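DNA/pantothenate metabolism flavoprotein (Streptomyces sparsogenes DSM 40356, PDB 7CFU) binds flavin mononucleotide and, as an FMN-dependent cysteine decarboxylase, probably carries out the oxidative decarboxylation of a cysteine in a biosynthetic pathway. Local coordinates at residues I53-A59 and H76-T80; Q21-G27 and W98-I104; L112-H117 and N154-L158; H92-G96 and A126-E132. All blocks are in the same frame, centred on the assembly; numbering follows the deposited sequence.

Contact 1 (I53-A59 and H76-T80); sequences IRTVMTA and HAPVT. With FMN (flavin mononucleotide), chain Y.
Thr55 and Met57 tie strand 53-57 to the loop at Val79 by two backbone hydrogen bonds, Val79 N to Thr55 O (3.0 Å) and Met57 N to Val79 O (3.0 Å). They make a single bridge, which gives this outermost strand a short partner. Thr80 OG1 adds a weak bond to Met57 O.

Water extends the polar link: one molecule joins Thr55 OG1 to His76 O, and a second donates to both Thr55 O and Ala77 O. Apolar contact comes from Pro78, lying alongside Met57, with CB 3.8 Å from Met57 CG; its ring restricts phi and suits the extended run of this loop.

His76 ND1 donates to Ile53 O (3.2 Å), from above the carbonyl plane. His76 NE2 lies over one face of the Arg54 guanidinium, the two planes 45° apart; Arg54 also makes a cation-pi contact with Trp98. A leucine in place of His76 would probably leave Ile53 O without this donor and the guanidinium freer to turn.

Thr58 OG1, set between its backbone N and carbonyl carbon (chi1 70°), caps the next helix at Ala61 N and donates to FMN O2P (2.6 Å). The bridged strand thus carries Thr58, just past its C-terminal end, to the FMN phosphate.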
# COMPACT_ATOMS: atom_id res chain seq x y z
N ILE A 53 27.32 23.89 7.24
CA ILE A 53 26.05 23.96 7.96
C ILE A 53 25.28 22.68 7.69
O ILE A 53 25.02 22.36 6.52
CB ILE A 53 25.23 25.19 7.55
CG1 ILE A 53 26.01 26.48 7.80
CG2 ILE A 53 23.88 25.21 8.27
CD1 ILE A 53 25.31 27.70 7.28
N ARG A 54 24.92 21.94 8.75
CA ARG A 54 24.07 20.76 8.65
C ARG A 54 22.79 20.97 9.46
O ARG A 54 22.84 21.49 10.58
CB ARG A 54 24.79 19.50 9.15
CG ARG A 54 26.02 19.12 8.33
CD ARG A 54 26.65 17.83 8.85
NE ARG A 54 27.77 17.42 8.01
CZ ARG A 54 27.66 16.71 6.89
NH1 ARG A 54 26.47 16.32 6.45
NH2 ARG A 54 28.76 16.39 6.20
N THR A 55 21.65 20.56 8.90
CA THR A 55 20.35 20.78 9.51
C THR A 55 19.70 19.48 9.97
O THR A 55 19.90 18.41 9.39
CB THR A 55 19.40 21.49 8.54
OG1 THR A 55 19.28 20.72 7.34
CG2 THR A 55 19.90 22.89 8.21
N VAL A 56 18.93 19.60 11.06
CA VAL A 56 18.07 18.55 11.59
C VAL A 56 16.67 19.12 11.72
O VAL A 56 16.49 20.19 12.32
CB VAL A 56 18.57 18.02 12.95
CG1 VAL A 56 17.67 16.90 13.47
CG2 VAL A 56 19.99 17.55 12.86
N MET A 57 15.68 18.45 11.13
CA MET A 57 14.29 18.86 11.21
C MET A 57 13.50 17.88 12.07
O MET A 57 13.70 16.67 11.99
CB MET A 57 13.64 18.93 9.83
CG MET A 57 14.33 19.87 8.85
SD MET A 57 13.40 19.97 7.32
CE MET A 57 12.12 21.14 7.77
N THR A 58 12.62 18.42 12.91
CA THR A 58 11.64 17.57 13.55
C THR A 58 10.67 17.04 12.50
O THR A 58 10.58 17.56 11.38
CB THR A 58 10.87 18.34 14.63
OG1 THR A 58 10.01 19.32 14.03
CG2 THR A 58 11.84 19.03 15.54
N ALA A 59 9.95 15.97 12.85
CA ALA A 59 8.95 15.43 11.94
C ALA A 59 7.91 16.49 11.59
O ALA A 59 7.41 16.53 10.46
CB ALA A 59 8.27 14.19 12.54
N HIS A 76 22.93 20.34 2.06
CA HIS A 76 22.85 19.06 2.73
C HIS A 76 21.39 18.68 2.89
O HIS A 76 20.54 19.53 3.17
CB HIS A 76 23.53 19.08 4.11
CG HIS A 76 25.03 19.05 4.05
ND1 HIS A 76 25.80 20.17 4.28
CD2 HIS A 76 25.90 18.04 3.79
CE1 HIS A 76 27.08 19.85 4.16
NE2 HIS A 76 27.16 18.57 3.86
N ALA A 77 21.10 17.41 2.68
CA ALA A 77 19.79 16.91 3.04
C ALA A 77 19.64 17.05 4.55
O ALA A 77 20.57 16.69 5.29
CB ALA A 77 19.62 15.45 2.61
N PRO A 78 18.55 17.61 5.04
CA PRO A 78 18.34 17.62 6.49
C PRO A 78 18.14 16.21 7.02
O PRO A 78 17.62 15.33 6.34
CB PRO A 78 17.07 18.47 6.67
CG PRO A 78 16.36 18.38 5.36
CD PRO A 78 17.44 18.26 4.31
N VAL A 79 18.60 15.99 8.24
CA VAL A 79 18.37 14.73 8.93
C VAL A 79 17.06 14.82 9.71
O VAL A 79 16.86 15.77 10.48
CB VAL A 79 19.54 14.41 9.88
CG1 VAL A 79 19.22 13.20 10.74
CG2 VAL A 79 20.82 14.20 9.07
N THR A 80 16.16 13.86 9.51
CA THR A 80 14.96 13.79 10.33
C THR A 80 14.80 12.43 10.99
O THR A 80 14.49 12.35 12.18
CB THR A 80 13.70 14.11 9.51
OG1 THR A 80 13.80 15.42 8.96
CG2 THR A 80 12.46 14.05 10.41
N1 FMN Y . 4.18 25.73 18.04
C2 FMN Y . 4.98 26.66 18.65
O2 FMN Y . 5.37 26.45 19.79
N3 FMN Y . 5.36 27.81 17.99
C4 FMN Y . 4.91 28.04 16.70
O4 FMN Y . 5.24 29.07 16.12
C4A FMN Y . 4.09 27.10 16.08
N5 FMN Y . 3.64 27.31 14.80
C5A FMN Y . 2.85 26.36 14.18
C6 FMN Y . 2.41 26.59 12.89
C7 FMN Y . 1.61 25.65 12.26
C7M FMN Y . 1.13 25.89 10.85
C8 FMN Y . 1.23 24.49 12.93
C8M FMN Y . 0.35 23.48 12.24
C9 FMN Y . 1.67 24.26 14.24
C9A FMN Y . 2.48 25.21 14.86
N10 FMN Y . 2.92 25.01 16.16
C10 FMN Y . 3.73 25.95 16.76
C1' FMN Y . 2.56 23.78 16.92
C2' FMN Y . 3.71 22.79 16.79
O2' FMN Y . 3.97 22.52 15.42
C3' FMN Y . 3.37 21.53 17.60
O3' FMN Y . 3.42 21.83 18.97
C4' FMN Y . 4.29 20.35 17.26
O4' FMN Y . 3.90 19.21 18.01
C5' FMN Y . 5.75 20.67 17.56
O5' FMN Y . 6.57 19.65 17.03
P FMN Y . 8.17 19.73 17.15
O1P FMN Y . 8.71 18.33 17.31
O2P FMN Y . 8.67 20.44 15.94
O3P FMN Y . 8.60 20.51 18.37
O HOH W 1 21.02 21.43 5.52
O HOH W 2 21.93 17.52 7.49

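Contact 2 (Q21-G27 and W98-I104); sequences QVRLLWG and WADVLVI
Arg23 lies over Trp98 and beside Asp100, and the three gather where the two parallel strands begin. The aliphatic part of Arg23 covers the indole: CB stands 3.6 Å from the centroid of the six-membered ring in a CH-pi contact, and CZ makes a cation-pi contact over the five-membered ring. A bend at chi3 (-58°) turns the guanidinium back to Asp100, with the guanidinium and carboxylate planes 34° apart. There Arg23 NE meets Asp100 OD2 at 3.2 Å in a salt bridge, approaching from above the carboxylate plane. The same oxygen takes Arg23 N on its anti side (2.7 Å), so two donors grip it.

Beyond this corner the strands pair in regular parallel fashion, as in Leu25 N to Val101 O (2.8 Å). On one face Leu24 CD1 packs against Val103 CG2 (3.6 Å); on the other, Leu25 CB rests on the small Ala99, at CB (3.5 Å). Trp26 sends NE1 to Leu105 O. Even a beta carbon at Gly27 would probably come too close to Ile104 CD1, which suits glycine.

Arginine and aspartate thus serve the partly exposed end, where charge can meet solvent, while mostly branched aliphatic side chains, with Trp26, line the two buried faces of this Rossmann-like sheet.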
# COMPACT_ATOMS: atom_id res chain seq x y z
N GLN A 21 35.55 27.92 9.45
CA GLN A 21 35.74 26.52 9.81
C GLN A 21 34.86 26.08 10.98
O GLN A 21 34.94 24.93 11.40
CB GLN A 21 37.21 26.25 10.15
CG GLN A 21 38.19 26.49 9.00
CD GLN A 21 38.60 27.95 8.86
OE1 GLN A 21 38.13 28.82 9.59
NE2 GLN A 21 39.48 28.22 7.90
N VAL A 22 34.02 26.97 11.51
CA VAL A 22 33.11 26.59 12.57
C VAL A 22 31.99 25.73 11.99
O VAL A 22 31.34 26.12 11.01
CB VAL A 22 32.54 27.83 13.29
CG1 VAL A 22 31.52 27.42 14.35
CG2 VAL A 22 33.67 28.63 13.92
N ARG A 23 31.78 24.56 12.57
CA ARG A 23 30.76 23.63 12.09
C ARG A 23 29.45 23.94 12.82
O ARG A 23 29.33 23.74 14.03
CB ARG A 23 31.20 22.19 12.30
CG ARG A 23 32.43 21.85 11.48
CD ARG A 23 33.02 20.49 11.79
NE ARG A 23 33.41 20.33 13.19
CZ ARG A 23 33.97 19.23 13.68
NH1 ARG A 23 34.22 18.20 12.88
NH2 ARG A 23 34.29 19.16 14.97
N LEU A 24 28.47 24.46 12.08
CA LEU A 24 27.20 24.88 12.66
C LEU A 24 26.15 23.81 12.42
O LEU A 24 25.81 23.51 11.27
CB LEU A 24 26.77 26.22 12.06
CG LEU A 24 25.38 26.74 12.40
CD1 LEU A 24 25.26 26.97 13.90
CD2 LEU A 24 25.12 28.03 11.66
N LEU A 25 25.63 23.24 13.51
CA LEU A 25 24.49 22.33 13.46
C LEU A 25 23.23 23.11 13.79
O LEU A 25 23.16 23.78 14.83
CB LEU A 25 24.68 21.16 14.42
CG LEU A 25 23.62 20.05 14.35
CD1 LEU A 25 23.56 19.42 12.97
CD2 LEU A 25 23.91 19.00 15.41
N TRP A 26 22.22 23.00 12.94
CA TRP A 26 21.05 23.87 12.96
C TRP A 26 19.78 23.03 13.03
O TRP A 26 19.42 22.36 12.05
CB TRP A 26 21.07 24.76 11.72
CG TRP A 26 19.95 25.72 11.57
CD1 TRP A 26 18.91 25.93 12.43
CD2 TRP A 26 19.73 26.58 10.45
NE1 TRP A 26 18.06 26.88 11.91
CE2 TRP A 26 18.55 27.30 10.70
CE3 TRP A 26 20.43 26.83 9.27
CZ2 TRP A 26 18.05 28.25 9.81
CZ3 TRP A 26 19.94 27.77 8.39
CH2 TRP A 26 18.76 28.47 8.66
N GLY A 27 19.09 23.06 14.16
CA GLY A 27 17.82 22.34 14.32
C GLY A 27 16.61 23.21 14.00
O GLY A 27 16.54 24.36 14.41
N TRP A 98 29.97 16.32 15.77
CA TRP A 98 30.39 17.18 14.67
C TRP A 98 30.20 18.66 14.98
O TRP A 98 30.98 19.50 14.51
CB TRP A 98 29.64 16.78 13.41
CG TRP A 98 29.89 17.64 12.21
CD1 TRP A 98 30.86 17.45 11.27
CD2 TRP A 98 29.15 18.80 11.80
NE1 TRP A 98 30.78 18.43 10.31
CE2 TRP A 98 29.74 19.27 10.61
CE3 TRP A 98 28.06 19.48 12.33
CZ2 TRP A 98 29.26 20.39 9.93
CZ3 TRP A 98 27.59 20.60 11.65
CH2 TRP A 98 28.19 21.05 10.47
N ALA A 99 29.19 19.01 15.77
CA ALA A 99 28.78 20.40 15.91
C ALA A 99 29.79 21.19 16.71
O ALA A 99 30.26 20.75 17.77
CB ALA A 99 27.40 20.48 16.57
N ASP A 100 30.18 22.36 16.19
CA ASP A 100 30.93 23.33 16.98
C ASP A 100 30.00 24.35 17.62
O ASP A 100 30.31 24.87 18.70
CB ASP A 100 31.97 24.06 16.11
CG ASP A 100 33.01 23.12 15.53
OD1 ASP A 100 33.48 22.20 16.25
OD2 ASP A 100 33.35 23.29 14.34
N VAL A 101 28.89 24.65 16.95
CA VAL A 101 27.80 25.46 17.49
C VAL A 101 26.50 24.74 17.18
O VAL A 101 26.36 24.12 16.11
CB VAL A 101 27.80 26.88 16.88
CG1 VAL A 101 26.54 27.65 17.28
CG2 VAL A 101 29.04 27.65 17.28
N LEU A 102 25.55 24.78 18.11
CA LEU A 102 24.21 24.24 17.92
C LEU A 102 23.21 25.38 17.99
O LEU A 102 23.15 26.10 19.00
CB LEU A 102 23.89 23.16 18.97
CG LEU A 102 22.45 22.61 19.00
CD1 LEU A 102 22.05 21.99 17.67
CD2 LEU A 102 22.26 21.61 20.14
N VAL A 103 22.42 25.54 16.94
CA VAL A 103 21.38 26.56 16.89
C VAL A 103 20.04 25.87 16.65
O VAL A 103 19.89 25.13 15.67
CB VAL A 103 21.65 27.60 15.80
CG1 VAL A 103 20.44 28.51 15.62
CG2 VAL A 103 22.90 28.41 16.13
N ILE A 104 19.07 26.14 17.52
CA ILE A 104 17.70 25.68 17.35
C ILE A 104 16.88 26.89 16.94
O ILE A 104 16.62 27.78 17.76
CB ILE A 104 17.16 25.04 18.63
CG1 ILE A 104 18.20 24.11 19.25
CG2 ILE A 104 15.87 24.29 18.35
CD1 ILE A 104 18.53 22.93 18.38

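Contact 3 (L112-H117 and N154-L158); sequences LAKAAH and NVDQL
Asn154 enters helix 112-117 as a knob, its hole formed by Leu112, Ala113, Ala116 and His117. Its CB rests 3.8 Å from Ala116 CB, and the amide turns its ND2 to Ala113, 3.5 Å from CB; the small alanines shape the hole that receives the amide. The amide plane stands nearly perpendicular to the His117 ring, with OD1 2.9 Å from His117 CE1, while ND2 donates to His117 O of the second subunit.

Val155 follows, its CG2 3.9 Å from Leu112 CD1, and Gln157 lays its aliphatic CG near Ala116 O. Leu158 then completes the seam: CD1 meets Leu112 CD2 (3.7 Å), and CD2 meets Ala115.

With CG beside its backbone N (chi1 -62°), His117 brings ND1 back over its own helix to donate to Ala113 O (2.8 Å), and its ring meets His117 of the second and third subunits edge-to-face. A valine at His117 would probably leave Ala113 O without this donor and open a gap where the three rings gather.

The two helices cross at 41° with axes 8.8 Å apart. Leu112 also reaches Ile137 and Pro139 of strand 135-139, and Leu158 reaches Ile165 of strand 164-165, so the pair lies over this edge of the sheet.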
# COMPACT_ATOMS: atom_id res chain seq x y z
N LEU A 112 11.25 23.43 23.85
CA LEU A 112 11.71 23.94 25.14
C LEU A 112 11.42 22.94 26.25
O LEU A 112 12.28 22.66 27.09
CB LEU A 112 11.03 25.26 25.48
CG LEU A 112 11.26 26.45 24.56
CD1 LEU A 112 10.47 27.65 25.07
CD2 LEU A 112 12.75 26.76 24.48
N ALA A 113 10.22 22.36 26.23
CA ALA A 113 9.86 21.38 27.25
C ALA A 113 10.75 20.15 27.17
O ALA A 113 11.27 19.68 28.19
CB ALA A 113 8.39 21.00 27.09
N LYS A 114 10.97 19.63 25.97
CA LYS A 114 11.79 18.42 25.85
C LYS A 114 13.24 18.69 26.24
O LYS A 114 13.84 17.92 26.99
CB LYS A 114 11.70 17.89 24.42
CG LYS A 114 10.34 17.30 24.04
CD LYS A 114 10.34 16.80 22.59
CE LYS A 114 9.02 16.10 22.24
NZ LYS A 114 9.00 15.65 20.82
N ALA A 115 13.81 19.80 25.76
CA ALA A 115 15.19 20.11 26.11
C ALA A 115 15.33 20.39 27.60
O ALA A 115 16.29 19.93 28.23
CB ALA A 115 15.69 21.30 25.28
N ALA A 116 14.36 21.08 28.19
CA ALA A 116 14.46 21.41 29.61
C ALA A 116 14.42 20.16 30.48
O ALA A 116 14.98 20.16 31.58
CB ALA A 116 13.34 22.37 30.03
N HIS A 117 13.78 19.08 30.02
CA HIS A 117 13.62 17.89 30.84
C HIS A 117 14.42 16.69 30.36
O HIS A 117 14.26 15.59 30.90
CB HIS A 117 12.14 17.52 30.94
CG HIS A 117 11.31 18.59 31.60
ND1 HIS A 117 10.59 19.52 30.88
CD2 HIS A 117 11.16 18.92 32.90
CE1 HIS A 117 10.00 20.35 31.72
NE2 HIS A 117 10.34 20.02 32.95
N ASN A 154 10.38 26.24 31.71
CA ASN A 154 11.32 25.58 30.81
C ASN A 154 12.38 26.56 30.33
O ASN A 154 13.57 26.21 30.29
CB ASN A 154 10.56 24.97 29.62
CG ASN A 154 9.60 23.89 30.05
OD1 ASN A 154 9.82 23.21 31.06
ND2 ASN A 154 8.51 23.73 29.30
N VAL A 155 11.99 27.79 29.99
CA VAL A 155 12.96 28.81 29.62
C VAL A 155 13.98 29.01 30.74
O VAL A 155 15.19 28.99 30.51
CB VAL A 155 12.26 30.13 29.28
CG1 VAL A 155 13.28 31.23 29.07
CG2 VAL A 155 11.38 29.96 28.03
N ASP A 156 13.51 29.19 31.98
CA ASP A 156 14.42 29.39 33.10
C ASP A 156 15.34 28.20 33.28
O ASP A 156 16.56 28.35 33.45
CB ASP A 156 13.65 29.64 34.40
CG ASP A 156 12.81 30.90 34.36
OD1 ASP A 156 13.10 31.81 33.55
OD2 ASP A 156 11.84 30.99 35.15
N GLN A 157 14.77 26.99 33.23
CA GLN A 157 15.58 25.79 33.43
C GLN A 157 16.68 25.69 32.39
O GLN A 157 17.81 25.29 32.71
CB GLN A 157 14.70 24.55 33.37
CG GLN A 157 15.47 23.27 33.55
CD GLN A 157 16.12 23.17 34.92
OE1 GLN A 157 15.47 22.76 35.88
NE2 GLN A 157 17.39 23.55 35.03
N LEU A 158 16.38 26.05 31.14
CA LEU A 158 17.39 25.97 30.08
C LEU A 158 18.50 27.00 30.29
O LEU A 158 19.67 26.72 30.02
CB LEU A 158 16.74 26.16 28.71
CG LEU A 158 15.92 24.98 28.20
CD1 LEU A 158 15.03 25.42 27.04
CD2 LEU A 158 16.86 23.87 27.77

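Contact 4 (H92-G96 and A126-E132); sequences HVALG and ATVLAAE. With FMN (flavin mononucleotide), chain B.
His92 and Ala126 meet CB to CB at 3.7 Å where helices 92-96 and 126-130 cross closely, their axes 8.0 Å apart and at -53°. Small residues make this possible. Ala130 CB sits 3.4 Å from His92 O, and at Gly96 a side chain would probably clash with that same methyl. Thr127 is turned with CG2 anti to its own N, which places the methyl 3.9 Å from Gly96 N and 4.0 Å from Leu95 CB; its OG1, 3.4 Å from His92 CA, bonds to Val123 O one turn back in its own helix.

The far end is looser. The helix ends at Ala130, and beyond Ala131 the two segments draw apart; a water there accepts from Glu132 N (3.0 Å), its link to Gly96 O being doubtful.

Away from this wet end lies the flavin. With chi1 at 63°, the His92 ring is directed to FMN, its CE1 3.4 Å from N10 and one face turned to C1', while Val93 CG2 lies against the other. Trp82 meets the ring at about 85°, and Met145 of the third subunit packs on it. The imidazole is therefore pinned between its own helix and a cofactor bound at a subunit interface.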
# COMPACT_ATOMS: atom_id res chain seq x y z
N HIS A 92 22.46 10.88 16.41
CA HIS A 92 22.64 11.89 17.45
C HIS A 92 24.10 11.98 17.90
O HIS A 92 24.59 13.07 18.19
CB HIS A 92 21.71 11.59 18.62
CG HIS A 92 22.00 10.29 19.31
ND1 HIS A 92 22.07 9.10 18.63
CD2 HIS A 92 22.24 10.00 20.60
CE1 HIS A 92 22.33 8.12 19.48
NE2 HIS A 92 22.45 8.65 20.69
N VAL A 93 24.80 10.85 17.95
CA VAL A 93 26.21 10.86 18.34
C VAL A 93 27.06 11.53 17.25
O VAL A 93 27.90 12.39 17.54
CB VAL A 93 26.71 9.43 18.63
CG1 VAL A 93 28.21 9.42 18.88
CG2 VAL A 93 25.94 8.82 19.81
N ALA A 94 26.83 11.16 15.99
CA ALA A 94 27.63 11.73 14.91
C ALA A 94 27.39 13.23 14.79
O ALA A 94 28.34 14.01 14.67
CB ALA A 94 27.34 11.01 13.59
N LEU A 95 26.12 13.65 14.80
CA LEU A 95 25.84 15.08 14.70
C LEU A 95 26.29 15.82 15.96
O LEU A 95 26.81 16.94 15.87
CB LEU A 95 24.36 15.31 14.43
CG LEU A 95 23.90 14.83 13.06
CD1 LEU A 95 22.38 14.82 13.00
CD2 LEU A 95 24.47 15.72 11.97
N GLY A 96 26.09 15.22 17.14
CA GLY A 96 26.50 15.88 18.37
C GLY A 96 28.00 16.10 18.44
O GLY A 96 28.47 17.14 18.90
N ALA A 126 17.54 14.12 20.87
CA ALA A 126 18.64 13.23 21.23
C ALA A 126 19.98 13.88 20.93
O ALA A 126 20.95 13.72 21.68
CB ALA A 126 18.53 11.90 20.48
N THR A 127 20.06 14.62 19.82
CA THR A 127 21.29 15.31 19.47
C THR A 127 21.65 16.38 20.50
O THR A 127 22.83 16.60 20.78
CB THR A 127 21.16 15.90 18.07
OG1 THR A 127 20.90 14.84 17.14
CG2 THR A 127 22.44 16.62 17.66
N VAL A 128 20.63 17.03 21.09
CA VAL A 128 20.88 18.00 22.16
C VAL A 128 21.66 17.34 23.30
O VAL A 128 22.66 17.89 23.78
CB VAL A 128 19.55 18.58 22.67
CG1 VAL A 128 19.76 19.39 23.95
CG2 VAL A 128 18.87 19.43 21.60
N LEU A 129 21.24 16.14 23.70
CA LEU A 129 21.93 15.46 24.80
C LEU A 129 23.36 15.10 24.43
O LEU A 129 24.24 15.09 25.30
CB LEU A 129 21.17 14.20 25.21
CG LEU A 129 19.81 14.39 25.87
CD1 LEU A 129 19.24 13.04 26.30
CD2 LEU A 129 19.94 15.33 27.05
N ALA A 130 23.62 14.80 23.16
CA ALA A 130 24.95 14.39 22.76
C ALA A 130 25.85 15.56 22.40
O ALA A 130 27.07 15.39 22.37
CB ALA A 130 24.87 13.42 21.58
N ALA A 131 25.29 16.74 22.15
CA ALA A 131 26.09 17.89 21.76
C ALA A 131 26.78 18.51 22.97
O ALA A 131 26.22 18.54 24.07
CB ALA A 131 25.23 18.95 21.06
N GLU A 132 28.01 18.97 22.77
CA GLU A 132 28.79 19.65 23.81
C GLU A 132 29.44 20.88 23.17
O GLU A 132 30.64 20.90 22.89
CB GLU A 132 29.83 18.72 24.42
CG GLU A 132 29.25 17.79 25.45
CD GLU A 132 30.29 16.90 26.11
OE1 GLU A 132 31.23 16.45 25.42
OE2 GLU A 132 30.14 16.65 27.32
N1 FMN B . 20.01 6.73 23.29
C2 FMN B . 20.46 6.54 24.58
O2 FMN B . 20.05 7.27 25.48
N3 FMN B . 21.37 5.52 24.84
C4 FMN B . 21.83 4.70 23.82
O4 FMN B . 22.65 3.79 24.06
C4A FMN B . 21.37 4.90 22.53
N5 FMN B . 21.81 4.08 21.50
C5A FMN B . 21.35 4.28 20.22
C6 FMN B . 21.79 3.46 19.19
C7 FMN B . 21.33 3.66 17.89
C7M FMN B . 21.82 2.77 16.77
C8 FMN B . 20.42 4.67 17.62
C8M FMN B . 19.94 4.86 16.21
C9 FMN B . 19.97 5.50 18.66
C9A FMN B . 20.43 5.30 19.96
N10 FMN B . 20.00 6.12 21.00
C10 FMN B . 20.46 5.92 22.27
C1' FMN B . 19.01 7.22 20.76
C2' FMN B . 17.64 6.67 21.12
O2' FMN B . 17.35 5.56 20.27
C3' FMN B . 16.60 7.78 20.98
O3' FMN B . 16.77 8.74 22.00
C4' FMN B . 15.18 7.23 21.00
O4' FMN B . 14.25 8.28 20.82
C5' FMN B . 14.88 6.53 22.32
O5' FMN B . 13.65 5.86 22.12
P FMN B . 12.98 5.00 23.29
O1P FMN B . 11.46 5.09 23.17
O2P FMN B . 13.44 3.57 23.13
O3P FMN B . 13.44 5.52 24.63
O HOH W 3 29.21 19.15 20.03

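All four contacts belong to one flavoprotein fold, a parallel sheet flanked by helices. Contacts 1 and 2 have centres 12 Å apart and share that sheet: strands 52-57 and 23-28 are neighbours, and contact 1 is nested within the chain loop that contact 2 closes. Contact 4 lies 11 Å from contact 2, packing its helices on Leu25 and Leu102, and reaches contact 1 through Leu95. Contact 3 stands about 22 Å from contact 1, across the chain's centre; helix 109-117 follows strand 101-107, and contacts 3 and 4 cross along the chain. Thr58 and His92 serve different flavins, so the subunits must assemble to complete each FMN site.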